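Hydrogenase maturation factor (Thermoanaerobacter tengcongensis, PDB 3VTH) probably transfers the carbamoyl group of carbamoyl phosphate, at the expense of ATP, to the C-terminal cysteine of HypE during [NiFe]-hydrogenase maturation. Local coordinates at residues R281-L286 with I366-T371; I381-G386 with S728-N733; Y409-C414 with H425-L430. One frame throughout, in Å; residues are numbered along the deposited sequence.

Contact 1 of 3, residues R281-L286 with I366-T371. With APC (diphosphomethylphosphonic acid adenosyl ester), chain F.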
loop_
_atom_site.group_PDB
_atom_site.type_symbol
_atom_site.label_atom_id
_atom_site.label_comp_id
_atom_site.label_asym_id
_atom_site.label_seq_id
_atom_site.Cartn_x
_atom_site.Cartn_y
_atom_site.Cartn_z
ATOM N N ARG A 281 10.376 2.903 -5.036
ATOM C CA ARG A 281 11.019 3.202 -3.745
ATOM C C ARG A 281 10.084 3.083 -2.542
ATOM O O ARG A 281 9.764 4.099 -1.917
ATOM C CB ARG A 281 11.673 4.608 -3.780
ATOM C CG ARG A 281 12.859 4.735 -4.759
ATOM C CD ARG A 281 14.069 3.979 -4.245
ATOM N NE ARG A 281 14.938 3.433 -5.305
ATOM C CZ ARG A 281 16.252 3.634 -5.399
ATOM N NH1 ARG A 281 16.889 4.399 -4.517
ATOM N NH2 ARG A 281 16.942 3.054 -6.377
ATOM N N PRO A 282 9.651 1.847 -2.203
ATOM C CA PRO A 282 8.910 1.676 -0.966
ATOM C C PRO A 282 9.834 1.412 0.224
ATOM O O PRO A 282 11.034 1.123 0.049
ATOM C CB PRO A 282 8.119 0.394 -1.226
ATOM C CG PRO A 282 9.071 -0.434 -2.016
ATOM C CD PRO A 282 9.724 0.578 -2.959
ATOM N N ILE A 283 9.251 1.492 1.419
ATOM C CA ILE A 283 9.803 0.848 2.621
ATOM C C ILE A 283 9.647 -0.673 2.399
ATOM O O ILE A 283 8.589 -1.119 1.995
ATOM C CB ILE A 283 8.973 1.262 3.857
ATOM C CG1 ILE A 283 9.136 2.774 4.137
ATOM C CG2 ILE A 283 9.334 0.393 5.094
ATOM C CD1 ILE A 283 7.984 3.380 4.941
ATOM N N VAL A 284 10.714 -1.451 2.619
ATOM C CA VAL A 284 10.621 -2.897 2.472
ATOM C C VAL A 284 10.896 -3.513 3.839
ATOM O O VAL A 284 11.877 -3.159 4.486
ATOM C CB VAL A 284 11.649 -3.445 1.438
ATOM C CG1 VAL A 284 11.546 -4.979 1.289
ATOM C CG2 VAL A 284 11.497 -2.751 0.072
ATOM N N LEU A 285 10.042 -4.449 4.254
ATOM C CA LEU A 285 10.234 -5.140 5.526
ATOM C C LEU A 285 11.238 -6.264 5.350
ATOM O O LEU A 285 11.041 -7.172 4.536
ATOM C CB LEU A 285 8.906 -5.679 6.088
ATOM C CG LEU A 285 7.798 -4.624 6.244
ATOM C CD1 LEU A 285 6.581 -5.263 6.852
ATOM C CD2 LEU A 285 8.257 -3.403 7.081
ATOM N N LEU A 286 12.297 -6.207 6.152
ATOM C CA LEU A 286 13.447 -7.099 6.012
ATOM C C LEU A 286 13.793 -7.723 7.349
ATOM O O LEU A 286 13.703 -7.049 8.369
ATOM C CB LEU A 286 14.663 -6.298 5.510
ATOM C CG LEU A 286 14.545 -5.615 4.142
ATOM C CD1 LEU A 286 15.746 -4.707 3.935
ATOM C CD2 LEU A 286 14.439 -6.634 2.996
ATOM N N ILE A 366 0.531 11.885 -0.114
ATOM C CA ILE A 366 0.566 10.428 -0.215
ATOM C C ILE A 366 1.680 9.862 0.666
ATOM O O ILE A 366 2.808 10.322 0.617
ATOM C CB ILE A 366 0.705 9.952 -1.714
ATOM C CG1 ILE A 366 0.673 8.426 -1.838
ATOM C CG2 ILE A 366 1.971 10.541 -2.384
ATOM C CD1 ILE A 366 0.315 7.912 -3.291
ATOM N N ASP A 367 1.346 8.879 1.496
ATOM C CA ASP A 367 2.341 8.270 2.380
ATOM C C ASP A 367 3.332 7.375 1.647
ATOM O O ASP A 367 3.078 6.953 0.524
ATOM C CB ASP A 367 1.619 7.450 3.456
ATOM C CG ASP A 367 1.062 8.325 4.555
ATOM O OD1 ASP A 367 1.862 8.938 5.292
ATOM O OD2 ASP A 367 -0.177 8.423 4.661
ATOM N N ASP A 368 4.441 7.055 2.301
ATOM C CA ASP A 368 5.339 6.020 1.794
ATOM C C ASP A 368 4.622 4.673 1.751
ATOM O O ASP A 368 3.791 4.378 2.618
ATOM C CB ASP A 368 6.579 5.889 2.694
ATOM C CG ASP A 368 7.400 7.163 2.753
ATOM O OD1 ASP A 368 7.311 7.997 1.809
ATOM O OD2 ASP A 368 8.123 7.337 3.769
ATOM N N SER A 369 4.923 3.879 0.728
ATOM C CA SER A 369 4.429 2.505 0.651
ATOM C C SER A 369 5.260 1.615 1.573
ATOM O O SER A 369 6.402 1.946 1.889
ATOM C CB SER A 369 4.529 1.973 -0.780
ATOM O OG SER A 369 3.589 2.624 -1.611
ATOM N N VAL A 370 4.657 0.524 2.026
ATOM C CA VAL A 370 5.337 -0.485 2.825
ATOM C C VAL A 370 5.085 -1.823 2.149
ATOM O O VAL A 370 3.945 -2.200 1.914
ATOM C CB VAL A 370 4.823 -0.526 4.294
ATOM C CG1 VAL A 370 5.578 -1.589 5.107
ATOM C CG2 VAL A 370 4.967 0.872 4.954
ATOM N N THR A 371 6.159 -2.534 1.827
ATOM C CA THR A 371 6.022 -3.779 1.079
ATOM C C THR A 371 6.994 -4.849 1.575
ATOM O O THR A 371 7.736 -4.621 2.530
ATOM C CB THR A 371 6.149 -3.545 -0.434
ATOM O OG1 THR A 371 5.579 -4.669 -1.126
ATOM C CG2 THR A 371 7.628 -3.363 -0.828
HETATM P PG APC F . 0.955 7.752 12.658
HETATM O O1G APC F . 1.724 8.559 11.644
HETATM O O2G APC F . 1.740 7.525 13.927
HETATM O O3G APC F . -0.442 8.239 12.915
HETATM P PB APC F . 1.580 5.478 10.999
HETATM O O1B APC F . 1.335 6.153 9.685
HETATM O O2B APC F . 1.133 4.032 11.070
HETATM O O3B APC F . 0.698 6.260 12.094
HETATM P PA APC F . 4.588 5.968 10.230
HETATM O O1A APC F . 5.933 5.897 10.913
HETATM O O2A APC F . 4.327 7.214 9.465
HETATM C C3A APC F . 3.320 5.649 11.516
HETATM O "O5'" APC F . 4.427 4.779 9.153
HETATM C "C5'" APC F . 5.360 3.713 8.997
HETATM C "C4'" APC F . 4.578 2.413 8.830
HETATM O "O4'" APC F . 5.538 1.386 8.552
HETATM C "C3'" APC F . 3.864 2.037 10.132
HETATM O "O3'" APC F . 2.545 1.517 9.886
HETATM C "C2'" APC F . 4.721 0.923 10.696
HETATM O "O2'" APC F . 3.992 0.058 11.587
HETATM C "C1'" APC F . 5.299 0.289 9.432
HETATM N N9 APC F . 6.542 -0.364 9.829
HETATM C C8 APC F . 7.737 0.223 10.109
HETATM N N7 APC F . 8.634 -0.720 10.493
HETATM C C5 APC F . 8.003 -1.913 10.463
HETATM C C6 APC F . 8.350 -3.321 10.756
HETATM N N6 APC F . 9.593 -3.660 11.159
HETATM N N1 APC F . 7.388 -4.257 10.601
HETATM C C2 APC F . 6.142 -3.951 10.183
HETATM N N3 APC F . 5.738 -2.701 9.903
HETATM C C4 APC F . 6.621 -1.670 10.024
HETATM O O HOH W 1 6.883 4.385 -1.391
#
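Ile283 and Thr371 meet backbone to backbone where strands 283-287 and 370-374 run parallel in a mixed sheet. Ile283 uses both of its peptide groups: its N-H reaches Ser369 O, and Ile283 O receives Thr371 N at 2.8 Å. One step further, Leu285 N is bonded to Thr371 O at 2.9 Å in an almost straight contact (165°). The fit is tightest on the face that carries Thr371. There the ring of Pro282 presses its CG against Thr371 CG2 at 3.5 Å, closer than usual van der Waals contact. Thr371 OG1 stands anti to the backbone N (chi1 -161°), where it is bonded to Glu378, and this leaves CG2 turned to the proline. On the opposite face the Ile283 tip, CD1, sits 3.6 Å from Asp368 CB, the two side chains crossing at about a right angle, while the carboxylate of Asp368 is salt-bridged to Arg385. Val370 lies between protein and nucleotide: its CG1 touches Leu285 CD2 at 3.8 Å, and its CG2 approaches the ribose O4' of APC. Leu285 CD2 lies under the C5-C6 bond of the adenine, and Leu285 CD1 is 3.6 Å from APC C2. An alanine in place of Leu285 would probably open a gap beneath the adenine and leave Val370 CG1 without its leucine neighbour. The packing is looser where the backbones part, toward Arg281. Here one water fills in for a direct bond, accepting from Ser369 N and donating to Arg281 O. Polar backbone atoms are thus paired strand to strand or through water, whereas the surface offered to the adenine by Leu285 and to the ribose by Val370 is purely apolar, so these two side chains hold the nucleoside by shape and dispersion rather than by hydrogen bonds.

Contact 2 of 3, residues I381-G386 with S728-N733. With APC (diphosphomethylphosphonic acid adenosyl ester), chain F; AP2 (phosphomethylphosphonic acid adenosyl ester), chain H.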
loop_
_atom_site.group_PDB
_atom_site.type_symbol
_atom_site.label_atom_id
_atom_site.label_comp_id
_atom_site.label_asym_id
_atom_site.label_seq_id
_atom_site.Cartn_x
_atom_site.Cartn_y
_atom_site.Cartn_z
ATOM N N ILE A 381 1.908 -4.156 2.033
ATOM C CA ILE A 381 1.249 -3.930 3.327
ATOM C C ILE A 381 0.500 -2.602 3.279
ATOM O O ILE A 381 -0.624 -2.502 3.762
ATOM C CB ILE A 381 2.285 -3.925 4.514
ATOM C CG1 ILE A 381 2.860 -5.325 4.750
ATOM C CG2 ILE A 381 1.652 -3.407 5.824
ATOM C CD1 ILE A 381 4.209 -5.582 4.102
ATOM N N ARG A 382 1.145 -1.580 2.703
ATOM C CA ARG A 382 0.551 -0.264 2.604
ATOM C C ARG A 382 0.818 0.214 1.182
ATOM O O ARG A 382 1.950 0.433 0.795
ATOM C CB ARG A 382 1.152 0.689 3.653
ATOM C CG ARG A 382 0.503 2.111 3.645
ATOM C CD ARG A 382 1.178 3.017 4.708
ATOM N NE ARG A 382 0.656 2.731 6.047
ATOM C CZ ARG A 382 0.945 3.445 7.139
ATOM N NH1 ARG A 382 1.783 4.476 7.063
ATOM N NH2 ARG A 382 0.388 3.127 8.312
ATOM N N ARG A 383 -0.237 0.328 0.397
ATOM C CA ARG A 383 -0.082 0.670 -1.002
ATOM C C ARG A 383 -0.279 2.169 -1.153
ATOM O O ARG A 383 -1.390 2.685 -1.038
ATOM C CB ARG A 383 -1.055 -0.142 -1.864
ATOM C CG ARG A 383 -0.924 0.141 -3.372
ATOM C CD ARG A 383 -2.086 -0.501 -4.160
ATOM N NE ARG A 383 -2.103 -0.038 -5.566
ATOM C CZ ARG A 383 -1.395 -0.607 -6.537
ATOM N NH1 ARG A 383 -0.617 -1.657 -6.284
ATOM N NH2 ARG A 383 -1.454 -0.136 -7.782
ATOM N N ALA A 384 0.814 2.872 -1.401
ATOM C CA ALA A 384 0.779 4.339 -1.409
ATOM C C ALA A 384 1.814 4.872 -2.391
ATOM O O ALA A 384 1.785 4.485 -3.566
ATOM C CB ALA A 384 0.966 4.910 0.022
ATOM N N ARG A 385 2.721 5.746 -1.955
ATOM C CA ARG A 385 3.641 6.403 -2.906
ATOM C C ARG A 385 4.379 5.402 -3.809
ATOM O O ARG A 385 4.903 4.384 -3.325
ATOM C CB ARG A 385 4.667 7.307 -2.199
ATOM C CG ARG A 385 5.636 8.012 -3.198
ATOM C CD ARG A 385 6.690 8.889 -2.529
ATOM N NE ARG A 385 7.352 8.251 -1.398
ATOM C CZ ARG A 385 8.292 7.307 -1.475
ATOM N NH1 ARG A 385 8.740 6.854 -2.652
ATOM N NH2 ARG A 385 8.806 6.814 -0.348
ATOM N N GLY A 386 4.428 5.694 -5.114
ATOM C CA GLY A 386 5.142 4.811 -6.048
ATOM C C GLY A 386 4.302 3.673 -6.607
ATOM O O GLY A 386 4.671 3.093 -7.631
ATOM N N SER A 728 -1.208 -9.560 -3.346
ATOM C CA SER A 728 0.133 -9.157 -3.756
ATOM C C SER A 728 0.208 -7.660 -4.122
ATOM O O SER A 728 1.050 -6.934 -3.626
ATOM C CB SER A 728 0.613 -10.047 -4.917
ATOM O OG SER A 728 1.927 -9.682 -5.319
ATOM N N LYS A 729 -0.699 -7.224 -4.980
ATOM C CA LYS A 729 -0.772 -5.843 -5.474
ATOM C C LYS A 729 -1.536 -4.938 -4.531
ATOM O O LYS A 729 -1.302 -3.718 -4.510
ATOM C CB LYS A 729 -1.485 -5.839 -6.835
ATOM C CG LYS A 729 -0.642 -6.499 -7.928
ATOM C CD LYS A 729 -1.343 -6.452 -9.277
ATOM C CE LYS A 729 -0.400 -6.845 -10.405
ATOM N NZ LYS A 729 0.220 -8.185 -10.201
ATOM N N VAL A 730 -2.470 -5.526 -3.773
ATOM C CA VAL A 730 -3.162 -4.790 -2.699
ATOM C C VAL A 730 -2.964 -5.608 -1.417
ATOM O O VAL A 730 -2.599 -6.774 -1.508
ATOM C CB VAL A 730 -4.675 -4.496 -3.007
ATOM C CG1 VAL A 730 -4.838 -3.816 -4.399
ATOM C CG2 VAL A 730 -5.552 -5.759 -2.901
ATOM N N PRO A 731 -3.131 -4.990 -0.241
ATOM C CA PRO A 731 -2.848 -5.730 0.993
ATOM C C PRO A 731 -3.908 -6.806 1.318
ATOM O O PRO A 731 -5.066 -6.703 0.882
ATOM C CB PRO A 731 -2.859 -4.635 2.072
ATOM C CG PRO A 731 -2.563 -3.334 1.307
ATOM C CD PRO A 731 -3.343 -3.552 0.029
ATOM N N CYS A 732 -3.485 -7.836 2.061
ATOM C CA CYS A 732 -4.419 -8.793 2.626
ATOM C C CYS A 732 -5.064 -8.181 3.871
ATOM O O CYS A 732 -6.073 -8.682 4.355
ATOM C CB CYS A 732 -3.720 -10.132 2.960
ATOM S SG CYS A 732 -2.397 -9.992 4.201
ATOM N N ASN A 733 -4.484 -7.092 4.381
ATOM C CA ASN A 733 -5.125 -6.342 5.479
ATOM C C ASN A 733 -6.267 -5.461 4.955
ATOM O O ASN A 733 -6.581 -5.505 3.769
ATOM C CB ASN A 733 -4.104 -5.549 6.307
ATOM C CG ASN A 733 -3.427 -4.431 5.505
ATOM O OD1 ASN A 733 -4.087 -3.646 4.806
ATOM N ND2 ASN A 733 -2.104 -4.348 5.622
HETATM P PG APC F . 0.955 7.752 12.658
HETATM O O1G APC F . 1.724 8.559 11.644
HETATM O O2G APC F . 1.740 7.525 13.927
HETATM O O3G APC F . -0.442 8.239 12.915
HETATM P PB APC F . 1.580 5.478 10.999
HETATM O O1B APC F . 1.335 6.153 9.685
HETATM O O2B APC F . 1.133 4.032 11.070
HETATM O O3B APC F . 0.698 6.260 12.094
HETATM P PA APC F . 4.588 5.968 10.230
HETATM O O1A APC F . 5.933 5.897 10.913
HETATM O O2A APC F . 4.327 7.214 9.465
HETATM C C3A APC F . 3.320 5.649 11.516
HETATM O "O5'" APC F . 4.427 4.779 9.153
HETATM C "C5'" APC F . 5.360 3.713 8.997
HETATM C "C4'" APC F . 4.578 2.413 8.830
HETATM O "O4'" APC F . 5.538 1.386 8.552
HETATM C "C3'" APC F . 3.864 2.037 10.132
HETATM O "O3'" APC F . 2.545 1.517 9.886
HETATM C "C2'" APC F . 4.721 0.923 10.696
HETATM O "O2'" APC F . 3.992 0.058 11.587
HETATM C "C1'" APC F . 5.299 0.289 9.432
HETATM N N9 APC F . 6.542 -0.364 9.829
HETATM C C8 APC F . 7.737 0.223 10.109
HETATM N N7 APC F . 8.634 -0.720 10.493
HETATM C C5 APC F . 8.003 -1.913 10.463
HETATM C C6 APC F . 8.350 -3.321 10.756
HETATM N N6 APC F . 9.593 -3.660 11.159
HETATM N N1 APC F . 7.388 -4.257 10.601
HETATM C C2 APC F . 6.142 -3.951 10.183
HETATM N N3 APC F . 5.738 -2.701 9.903
HETATM C C4 APC F . 6.621 -1.670 10.024
HETATM P PB AP2 H . -9.809 -6.180 10.897
HETATM O O1B AP2 H . -9.249 -7.187 11.870
HETATM O O2B AP2 H . -10.529 -6.731 9.704
HETATM O O3B AP2 H . -10.518 -5.051 11.601
HETATM C C3A AP2 H . -8.309 -5.402 10.241
HETATM P PA AP2 H . -7.261 -6.481 9.223
HETATM O O1A AP2 H . -6.278 -5.467 8.656
HETATM O O2A AP2 H . -7.982 -7.421 8.288
HETATM O "O5'" AP2 H . -6.511 -7.441 10.288
HETATM C "C5'" AP2 H . -5.545 -6.845 11.146
HETATM C "C4'" AP2 H . -5.305 -7.859 12.242
HETATM O "O4'" AP2 H . -4.533 -8.945 11.728
HETATM C "C3'" AP2 H . -4.485 -7.297 13.386
HETATM O "O3'" AP2 H . -5.300 -6.507 14.258
HETATM C "C2'" AP2 H . -3.979 -8.584 14.008
HETATM O "O2'" AP2 H . -5.029 -9.078 14.848
HETATM C "C1'" AP2 H . -3.758 -9.503 12.798
HETATM N N9 AP2 H . -2.294 -9.504 12.510
HETATM C C8 AP2 H . -1.525 -8.460 12.111
HETATM N N7 AP2 H . -0.217 -8.814 11.997
HETATM C C5 AP2 H . -0.128 -10.118 12.325
HETATM C C6 AP2 H . 0.958 -11.125 12.422
HETATM N N6 AP2 H . 2.244 -10.807 12.125
HETATM N N1 AP2 H . 0.615 -12.380 12.824
HETATM C C2 AP2 H . -0.659 -12.731 13.106
HETATM N N3 AP2 H . -1.691 -11.860 13.051
HETATM C C4 AP2 H . -1.488 -10.566 12.674
#
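Asn733 meets Ile381 because its CG is set between the backbone N and the carbonyl carbon (chi1 65°), while Arg383, with CG anti to the backbone N (chi1 -179°) and the chain extended to NE, reaches across to Lys729. Asn733 ND2 donates to Ile381 O at 3.0 Å in a nearly straight bond (166°), in the carbonyl plane and on a lone pair. Asn733 OD1 takes Gly735 N, so the amide is gripped at both ends and its rotation is fixed. Pro731 CG packs against the same carbonyl, 3.2 Å from Ile381 O. Arg383 NH1 gives a more bent bond to Lys729 O at 2.8 Å, tilted out of the guanidinium plane, and NH2 of Arg383 turns to Gln390 O. Arg382 leads the other way, and its NH1 and NH2 bind O1B and O2B of APC at 3.1 and 3.0 Å. Asn733 CB, for its part, lies 3.2 Å from AP2 O1A. Ile381 and Arg382 together face Val370 as a classic beta bulge, and the whole is a loop-to-loop junction between the YrdC-like and Kae1-like domains, with a nucleotide site on each flank.

Contact 3 of 3, residues Y409-C414 with H425-L430. With AP2 (phosphomethylphosphonic acid adenosyl ester), chain H.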
loop_
_atom_site.group_PDB
_atom_site.type_symbol
_atom_site.label_atom_id
_atom_site.label_comp_id
_atom_site.label_asym_id
_atom_site.label_seq_id
_atom_site.Cartn_x
_atom_site.Cartn_y
_atom_site.Cartn_z
ATOM N N TYR A 409 -10.019 0.289 9.579
ATOM C CA TYR A 409 -8.557 0.293 9.668
ATOM C C TYR A 409 -7.933 0.431 8.295
ATOM O O TYR A 409 -8.421 -0.166 7.324
ATOM C CB TYR A 409 -8.036 -1.012 10.268
ATOM C CG TYR A 409 -8.401 -1.226 11.715
ATOM C CD1 TYR A 409 -7.773 -0.499 12.729
ATOM C CD2 TYR A 409 -9.367 -2.169 12.070
ATOM C CE1 TYR A 409 -8.100 -0.705 14.084
ATOM C CE2 TYR A 409 -9.700 -2.392 13.419
ATOM C CZ TYR A 409 -9.062 -1.656 14.412
ATOM O OH TYR A 409 -9.397 -1.873 15.731
ATOM N N LYS A 410 -6.845 1.193 8.220
ATOM C CA LYS A 410 -6.017 1.230 7.020
ATOM C C LYS A 410 -6.867 1.510 5.775
ATOM O O LYS A 410 -6.697 0.888 4.718
ATOM C CB LYS A 410 -5.278 -0.106 6.864
ATOM C CG LYS A 410 -4.252 -0.418 7.992
ATOM C CD LYS A 410 -3.744 -1.861 7.837
ATOM C CE LYS A 410 -2.614 -2.239 8.826
ATOM N NZ LYS A 410 -2.980 -2.063 10.286
ATOM N N ASN A 411 -7.797 2.438 5.909
ATOM C CA ASN A 411 -8.793 2.603 4.863
ATOM C C ASN A 411 -8.210 2.938 3.483
ATOM O O ASN A 411 -7.268 3.720 3.371
ATOM C CB ASN A 411 -9.829 3.639 5.281
ATOM C CG ASN A 411 -10.834 3.933 4.165
ATOM O OD1 ASN A 411 -11.948 3.386 4.135
ATOM N ND2 ASN A 411 -10.433 4.770 3.242
ATOM N N THR A 412 -8.780 2.315 2.445
ATOM C CA THR A 412 -8.722 2.842 1.097
ATOM C C THR A 412 -10.158 2.777 0.567
ATOM O O THR A 412 -10.979 2.006 1.078
ATOM C CB THR A 412 -7.841 1.984 0.165
ATOM O OG1 THR A 412 -8.344 0.641 0.159
ATOM C CG2 THR A 412 -6.354 2.000 0.613
ATOM N N PHE A 413 -10.433 3.574 -0.461
ATOM C CA PHE A 413 -11.652 3.449 -1.243
ATOM C C PHE A 413 -11.258 3.033 -2.656
ATOM O O PHE A 413 -10.085 3.106 -3.013
ATOM C CB PHE A 413 -12.449 4.770 -1.239
ATOM C CG PHE A 413 -11.692 5.948 -1.800
ATOM C CD1 PHE A 413 -11.644 6.171 -3.173
ATOM C CD2 PHE A 413 -11.039 6.842 -0.949
ATOM C CE1 PHE A 413 -10.942 7.283 -3.713
ATOM C CE2 PHE A 413 -10.340 7.956 -1.469
ATOM C CZ PHE A 413 -10.294 8.176 -2.844
ATOM N N CYS A 414 -12.219 2.541 -3.440
ATOM C CA CYS A 414 -11.935 2.103 -4.809
ATOM C C CYS A 414 -13.060 2.553 -5.735
ATOM O O CYS A 414 -14.225 2.454 -5.361
ATOM C CB CYS A 414 -11.755 0.575 -4.845
ATOM S SG CYS A 414 -11.384 -0.128 -6.466
ATOM N N HIS A 425 -4.754 5.505 -2.805
ATOM C CA HIS A 425 -3.643 5.353 -1.890
ATOM C C HIS A 425 -4.170 5.211 -0.461
ATOM O O HIS A 425 -5.288 5.619 -0.159
ATOM C CB HIS A 425 -2.685 6.541 -1.995
ATOM C CG HIS A 425 -3.278 7.864 -1.596
ATOM N ND1 HIS A 425 -4.067 8.619 -2.443
ATOM C CD2 HIS A 425 -3.153 8.590 -0.455
ATOM C CE1 HIS A 425 -4.412 9.743 -1.835
ATOM N NE2 HIS A 425 -3.871 9.750 -0.629
ATOM N N HIS A 426 -3.346 4.616 0.395
ATOM C CA HIS A 426 -3.621 4.512 1.832
ATOM C C HIS A 426 -4.140 5.830 2.406
ATOM O O HIS A 426 -3.498 6.881 2.252
ATOM C CB HIS A 426 -2.313 4.138 2.532
ATOM C CG HIS A 426 -2.397 4.132 4.025
ATOM N ND1 HIS A 426 -1.894 5.155 4.804
ATOM C CD2 HIS A 426 -2.895 3.216 4.883
ATOM C CE1 HIS A 426 -2.079 4.870 6.081
ATOM N NE2 HIS A 426 -2.668 3.691 6.157
ATOM N N ILE A 427 -5.304 5.777 3.048
ATOM C CA ILE A 427 -5.899 6.958 3.657
ATOM C C ILE A 427 -5.600 6.957 5.168
ATOM O O ILE A 427 -5.172 7.974 5.710
ATOM C CB ILE A 427 -7.438 7.027 3.403
ATOM C CG1 ILE A 427 -7.740 7.057 1.882
ATOM C CG2 ILE A 427 -8.099 8.189 4.175
ATOM C CD1 ILE A 427 -7.200 8.307 1.142
ATOM N N GLY A 428 -5.817 5.820 5.820
ATOM C CA GLY A 428 -5.498 5.671 7.257
ATOM C C GLY A 428 -6.708 5.144 8.021
ATOM O O GLY A 428 -7.752 4.896 7.434
ATOM N N ASP A 429 -6.567 4.971 9.330
ATOM C CA ASP A 429 -7.672 4.514 10.177
ATOM C C ASP A 429 -8.749 5.599 10.208
ATOM O O ASP A 429 -8.469 6.721 10.603
ATOM C CB ASP A 429 -7.158 4.233 11.608
ATOM C CG ASP A 429 -6.188 3.053 11.668
ATOM O OD1 ASP A 429 -5.986 2.333 10.651
ATOM O OD2 ASP A 429 -5.620 2.826 12.758
ATOM N N LEU A 430 -9.971 5.282 9.772
ATOM C CA LEU A 430 -11.042 6.280 9.762
ATOM C C LEU A 430 -11.666 6.404 11.136
ATOM O O LEU A 430 -12.786 5.970 11.352
ATOM C CB LEU A 430 -12.123 5.940 8.739
ATOM C CG LEU A 430 -11.752 6.108 7.280
ATOM C CD1 LEU A 430 -13.026 6.227 6.441
ATOM C CD2 LEU A 430 -10.883 7.360 7.101
HETATM P PB AP2 H . -9.809 -6.180 10.897
HETATM O O1B AP2 H . -9.249 -7.187 11.870
HETATM O O2B AP2 H . -10.529 -6.731 9.704
HETATM O O3B AP2 H . -10.518 -5.051 11.601
HETATM C C3A AP2 H . -8.309 -5.402 10.241
HETATM P PA AP2 H . -7.261 -6.481 9.223
HETATM O O1A AP2 H . -6.278 -5.467 8.656
HETATM O O2A AP2 H . -7.982 -7.421 8.288
HETATM O "O5'" AP2 H . -6.511 -7.441 10.288
HETATM C "C5'" AP2 H . -5.545 -6.845 11.146
HETATM C "C4'" AP2 H . -5.305 -7.859 12.242
HETATM O "O4'" AP2 H . -4.533 -8.945 11.728
HETATM C "C3'" AP2 H . -4.485 -7.297 13.386
HETATM O "O3'" AP2 H . -5.300 -6.507 14.258
HETATM C "C2'" AP2 H . -3.979 -8.584 14.008
HETATM O "O2'" AP2 H . -5.029 -9.078 14.848
HETATM C "C1'" AP2 H . -3.758 -9.503 12.798
HETATM N N9 AP2 H . -2.294 -9.504 12.510
HETATM C C8 AP2 H . -1.525 -8.460 12.111
HETATM N N7 AP2 H . -0.217 -8.814 11.997
HETATM C C5 AP2 H . -0.128 -10.118 12.325
HETATM C C6 AP2 H . 0.958 -11.125 12.422
HETATM N N6 AP2 H . 2.244 -10.807 12.125
HETATM N N1 AP2 H . 0.615 -12.380 12.824
HETATM C C2 AP2 H . -0.659 -12.731 13.106
HETATM N N3 AP2 H . -1.691 -11.860 13.051
HETATM C C4 AP2 H . -1.488 -10.566 12.674
HETATM O O HOH W 2 -4.237 0.098 11.447
#
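Tyr409 and Asp429 set ring against carboxylate with their planes 84° apart, the acid lying at the ring edge, where Tyr409 CD1 is 3.9 Å from Asp429 OD1. CD2 of the same ring is 3.1 Å from O3B of AP2, so the tyrosine stands between the acid and the terminal phosphonate group of AP2. The carboxylate is brought up by a first torsion that puts CG of Asp429 beside its backbone N (chi1 -66°). Its OD1 accepts Lys410 N at 2.8 Å and also a hydrogen bond from a water, which in turn accepts one from Lys410 NZ; amine and acid are thus coupled through solvent and would probably stabilise each other's charge. Asn411 is enclosed by two apolar neighbours: Ile427 lies alongside it, pointing the same way, and Leu430 crosses it with CG 3.7 Å from Asn411 CB. Between these groups the backbone of Ile427 and Gly428 forms a classic beta bulge opposite Asn411, in the loops flanking strands 414-417 and 420-423 of the Kae1-like domain, a member of the actin-like ATPase clan. Asn411 O accepts Ile427 N, whereas Asn411 N approaches Gly428 O at 2.9 Å from above the carbonyl plane, 61° out of it. The backbone angles of Gly428 would drive a side chain into the preceding carbonyl oxygen. Gly428 N lies 3.8 Å above the plane of the His426 ring, over its centre. At the far end Ile427 CD1 is placed over one face of the His425 ring, toward its rim, and meets Phe413 CE2 at 4.1 Å, the two side chains crossing at a slant. Tyr446 of helix 433-449 stacks edge-to-face with Phe413 and binds His425 ND1 through its hydroxyl.

Contact 2 lies between the other two, its centre about 9 Å from that of contact 1 and about 11 Å from that of contact 3, which are about 15 Å apart. Residues 381-386 join both neighbours: Arg385 N lies 2.8 Å from Asp367 O, and Arg383 O lies 3.1 Å from His426 N, each a probable hydrogen bond. Contact 1 supplies apolar walls for APC, and contact 2 supplies Arg382, which binds two oxygens of its beta-phosphonate group. Contacts 2 and 3 both touch AP2, through Asn733 and Tyr409, close to the iron ligand Asp734. Lys410 CD also packs on Asn733 CG at 3.5 Å, so the series runs from one nucleotide site to the other.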